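Local coordinates for protein mRNA interferase toxin YafQ (Escherichia coli, PDB 4MMG) that cleaves ribosome-bound mRNA at lysine codons as the toxin of a type II toxin-antitoxin system, inhibiting translation elongation and inducing stasis, at residues A[38-43]-A[82-87]. The protein carries 1 engineered substitution. Residues are numbered along the deposited sequence; the frame is centred on the assembly and turned at random.
Sequences LLINNT and LRFERT. With SO4 (sulfate ion), chain E.
Leu39 and Ile40, in the last turn of helix 29-40, pack on Leu82 and Phe84 of strand 81-88, the end of the helix packing against the mixed sheet of the RelE-type toxin fold. The tight part centres on CD2 of Leu82, which lies 3.6 Å from Leu39 C and equally close to Ile40 N, so a methyl abuts the helix backbone itself. Leu39 CB lies 3.8 Å from Leu82 CD2. Phe84 is met from two directions: Ile40 CG1 sits in the ring plane at its edge, 4.0 Å from CE2, whereas Leu39 CD1 approaches CE1 obliquely. Leu82 CD1 is over one ring face, offset toward the rim. The side-chain contacts between the segments are all carbon to carbon, and no hydrogen bond joins the two. Leu73 and Tyr75 extend the packing round Leu39, and Ile9 and Tyr11 that round Ile40.

Beyond these four side chains the helix ends in a Schellman motif at exposed Asn42 (phi 59°), with Thr43 N bonded to Leu38 O. The other side of the strand is polar and more open: Arg83 NE forms a salt bridge with Glu85 OE1, and a sulfate, probably from the crystallisation liquor, accepts a hydrogen bond at O2 from Arg83 NH2, 2.8 Å away.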
ATOM      1  N   LEU A  38       4.688  -2.360  -9.201  1.00  9.53           N
ATOM      2  CA  LEU A  38       4.191  -3.709  -9.473  1.00 10.71           C
ATOM      3  C   LEU A  38       2.666  -3.737  -9.489  1.00  9.10           C
ATOM      4  O   LEU A  38       2.054  -4.325 -10.377  1.00  9.56           O
ATOM      5  CB  LEU A  38       4.727  -4.696  -8.434  1.00  9.70           C
ATOM      6  CG  LEU A  38       6.239  -4.951  -8.456  1.00  9.85           C
ATOM      7  CD1 LEU A  38       6.614  -5.899  -7.321  1.00 11.37           C
ATOM      8  CD2 LEU A  38       6.704  -5.514  -9.803  1.00 10.35           C
ATOM      9  N   LEU A  39       2.053  -3.062  -8.521  1.00  8.46           N
ATOM     10  CA  LEU A  39       0.599  -2.982  -8.457  1.00  8.80           C
ATOM     11  C   LEU A  39       0.013  -2.214  -9.650  1.00 10.02           C
ATOM     12  O   LEU A  39      -0.929  -2.678 -10.291  1.00 10.46           O
ATOM     13  CB  LEU A  39       0.155  -2.356  -7.134  1.00  8.17           C
ATOM     14  CG  LEU A  39       0.364  -3.288  -5.942  1.00  7.46           C
ATOM     15  CD1 LEU A  39       0.469  -2.501  -4.655  1.00  9.72           C
ATOM     16  CD2 LEU A  39      -0.788  -4.278  -5.863  1.00  9.46           C
ATOM     17  N   ILE A  40       0.587  -1.049  -9.941  1.00  9.44           N
ATOM     18  CA  ILE A  40       0.113  -0.220 -11.051  1.00 10.41           C
ATOM     19  C   ILE A  40       0.200  -0.979 -12.373  1.00 11.22           C
ATOM     20  O   ILE A  40      -0.720  -0.906 -13.194  1.00 11.04           O
ATOM     21  CB  ILE A  40       0.918   1.086 -11.125  1.00  9.63           C
ATOM     22  CG1 ILE A  40       0.492   2.021  -9.991  1.00 10.89           C
ATOM     23  CG2 ILE A  40       0.749   1.772 -12.487  1.00 12.62           C
ATOM     24  CD1 ILE A  40       1.465   3.159  -9.737  1.00 13.88           C
ATOM     25  N   ASN A  41       1.285  -1.730 -12.563  1.00  9.88           N
ATOM     26  CA  ASN A  41       1.502  -2.475 -13.803  1.00  9.84           C
ATOM     27  C   ASN A  41       0.772  -3.816 -13.866  1.00 12.79           C
ATOM     28  O   ASN A  41       0.881  -4.537 -14.870  1.00 13.24           O
ATOM     29  CB  ASN A  41       2.998  -2.697 -14.026  1.00 11.27           C
ATOM     30  CG  ASN A  41       3.730  -1.427 -14.390  1.00 13.36           C
ATOM     31  OD1 ASN A  41       3.111  -0.394 -14.647  1.00 16.91           O
ATOM     32  ND2 ASN A  41       5.054  -1.497 -14.426  1.00 14.95           N
ATOM     33  N   ASN A  42       0.043  -4.159 -12.800  1.00 10.76           N
ATOM     34  CA  ASN A  42      -0.652  -5.450 -12.720  1.00 12.29           C
ATOM     35  C   ASN A  42       0.313  -6.631 -12.830  1.00 11.99           C
ATOM     36  O   ASN A  42      -0.016  -7.679 -13.403  1.00 12.98           O
ATOM     37  CB  ASN A  42      -1.758  -5.552 -13.783  1.00 12.41           C
ATOM     38  CG  ASN A  42      -2.760  -6.646 -13.478  1.00 14.57           C
ATOM     39  OD1 ASN A  42      -3.129  -6.861 -12.326  1.00 16.62           O
ATOM     40  ND2 ASN A  42      -3.207  -7.346 -14.519  1.00 19.83           N
ATOM     41  N   THR A  43       1.513  -6.451 -12.281  1.00 11.48           N
ATOM     42  CA  THR A  43       2.516  -7.515 -12.239  1.00 10.32           C
ATOM     43  C   THR A  43       2.243  -8.357 -10.992  1.00 10.00           C
ATOM     44  O   THR A  43       3.003  -8.337 -10.016  1.00 11.19           O
ATOM     45  CB  THR A  43       3.930  -6.924 -12.242  1.00 10.65           C
ATOM     46  OG1 THR A  43       4.014  -5.932 -13.275  1.00 13.58           O
ATOM     47  CG2 THR A  43       4.971  -8.010 -12.521  1.00 11.10           C
ATOM     48  N   LEU A  82      -7.433   0.458  -8.488  1.00 10.38           N
ATOM     49  CA  LEU A  82      -6.327   0.251  -7.564  1.00 10.81           C
ATOM     50  C   LEU A  82      -6.245   1.527  -6.753  1.00 11.27           C
ATOM     51  O   LEU A  82      -6.053   2.603  -7.313  1.00 12.65           O
ATOM     52  CB  LEU A  82      -5.021   0.032  -8.318  1.00  9.92           C
ATOM     53  CG  LEU A  82      -3.715   0.200  -7.530  1.00 10.35           C
ATOM     54  CD1 LEU A  82      -3.605  -0.798  -6.378  1.00 12.29           C
ATOM     55  CD2 LEU A  82      -2.518   0.061  -8.468  1.00 12.00           C
ATOM     56  N   ARG A  83      -6.408   1.419  -5.442  1.00  9.73           N
ATOM     57  CA  ARG A  83      -6.393   2.604  -4.590  1.00  9.65           C
ATOM     58  C   ARG A  83      -5.337   2.475  -3.493  1.00 10.50           C
ATOM     59  O   ARG A  83      -5.397   1.574  -2.653  1.00 11.71           O
ATOM     60  CB  ARG A  83      -7.772   2.844  -3.973  1.00 11.32           C
ATOM     61  CG  ARG A  83      -7.840   4.021  -3.016  1.00 12.75           C
ATOM     62  CD  ARG A  83      -9.286   4.262  -2.588  1.00 14.53           C
ATOM     63  NE  ARG A  83      -9.426   5.431  -1.729  1.00 14.35           N
ATOM     64  CZ  ARG A  83      -9.714   6.654  -2.171  1.00 17.06           C
ATOM     65  NH1 ARG A  83      -9.894   6.874  -3.470  1.00 14.53           N
ATOM     66  NH2 ARG A  83      -9.824   7.662  -1.312  1.00 17.10           N
ATOM     67  N   PHE A  84      -4.357   3.370  -3.525  1.00  8.09           N
ATOM     68  CA  PHE A  84      -3.367   3.450  -2.458  1.00  8.21           C
ATOM     69  C   PHE A  84      -3.974   4.208  -1.285  1.00  9.86           C
ATOM     70  O   PHE A  84      -4.323   5.384  -1.408  1.00  9.72           O
ATOM     71  CB  PHE A  84      -2.096   4.110  -2.986  1.00  8.29           C
ATOM     72  CG  PHE A  84      -1.428   3.312  -4.065  1.00  7.86           C
ATOM     73  CD1 PHE A  84      -0.727   2.161  -3.752  1.00  9.23           C
ATOM     74  CD2 PHE A  84      -1.528   3.693  -5.390  1.00 10.37           C
ATOM     75  CE1 PHE A  84      -0.117   1.410  -4.740  1.00 10.72           C
ATOM     76  CE2 PHE A  84      -0.927   2.952  -6.391  1.00 10.00           C
ATOM     77  CZ  PHE A  84      -0.213   1.805  -6.064  1.00 10.63           C
ATOM     78  N   GLU A  85      -4.117   3.534  -0.147  1.00  9.79           N
ATOM     79  CA  GLU A  85      -4.926   4.059   0.953  1.00  9.93           C
ATOM     80  C   GLU A  85      -4.141   4.672   2.109  1.00 10.30           C
ATOM     81  O   GLU A  85      -4.416   5.806   2.510  1.00 10.66           O
ATOM     82  CB  GLU A  85      -5.881   2.979   1.464  1.00  9.99           C
ATOM     83  CG  GLU A  85      -6.916   3.483   2.438  1.00 11.98           C
ATOM     84  CD  GLU A  85      -7.929   4.424   1.802  1.00 12.97           C
ATOM     85  OE1 GLU A  85      -8.075   4.430   0.561  1.00 12.59           O
ATOM     86  OE2 GLU A  85      -8.595   5.169   2.564  1.00 17.64           O
ATOM     87  N   ARG A  86      -3.203   3.914   2.671  1.00  9.42           N
ATOM     88  CA  ARG A  86      -2.334   4.410   3.737  1.00  9.29           C
ATOM     89  C   ARG A  86      -0.976   3.744   3.649  1.00  9.24           C
ATOM     90  O   ARG A  86      -0.844   2.651   3.087  1.00  9.40           O
ATOM     91  CB  ARG A  86      -2.921   4.122   5.128  1.00 10.01           C
ATOM     92  CG  ARG A  86      -4.119   4.983   5.506  1.00 11.95           C
ATOM     93  CD  ARG A  86      -4.103   5.348   6.980  1.00 14.84           C
ATOM     94  NE  ARG A  86      -2.955   6.185   7.325  1.00 12.11           N
ATOM     95  CZ  ARG A  86      -2.624   6.524   8.567  1.00 13.05           C
ATOM     96  NH1 ARG A  86      -3.343   6.085   9.591  1.00 16.35           N
ATOM     97  NH2 ARG A  86      -1.559   7.280   8.786  1.00 15.56           N
ATOM     98  N   THR A  87       0.032   4.399   4.209  1.00  9.26           N
ATOM     99  CA  THR A  87       1.318   3.748   4.421  1.00  9.62           C
ATOM    100  C   THR A  87       1.972   4.260   5.701  1.00 10.25           C
ATOM    101  O   THR A  87       1.845   5.437   6.046  1.00 12.36           O
ATOM    102  CB  THR A  87       2.253   3.881   3.189  1.00 10.50           C
ATOM    103  OG1 THR A  87       3.386   3.026   3.360  1.00  9.74           O
ATOM    104  CG2 THR A  87       2.733   5.311   3.003  1.00 11.09           C
TER
HETATM  105  S   SO4 E 103     -10.997   7.862   2.053  1.00 30.95           S
HETATM  106  O1  SO4 E 103     -10.965   7.530   3.476  1.00 34.36           O
HETATM  107  O2  SO4 E 103     -10.282   6.838   1.288  1.00 21.71           O
HETATM  108  O3  SO4 E 103     -10.374   9.171   1.863  1.00 29.79           O
HETATM  109  O4  SO4 E 103     -12.382   7.911   1.599  1.00 37.28           O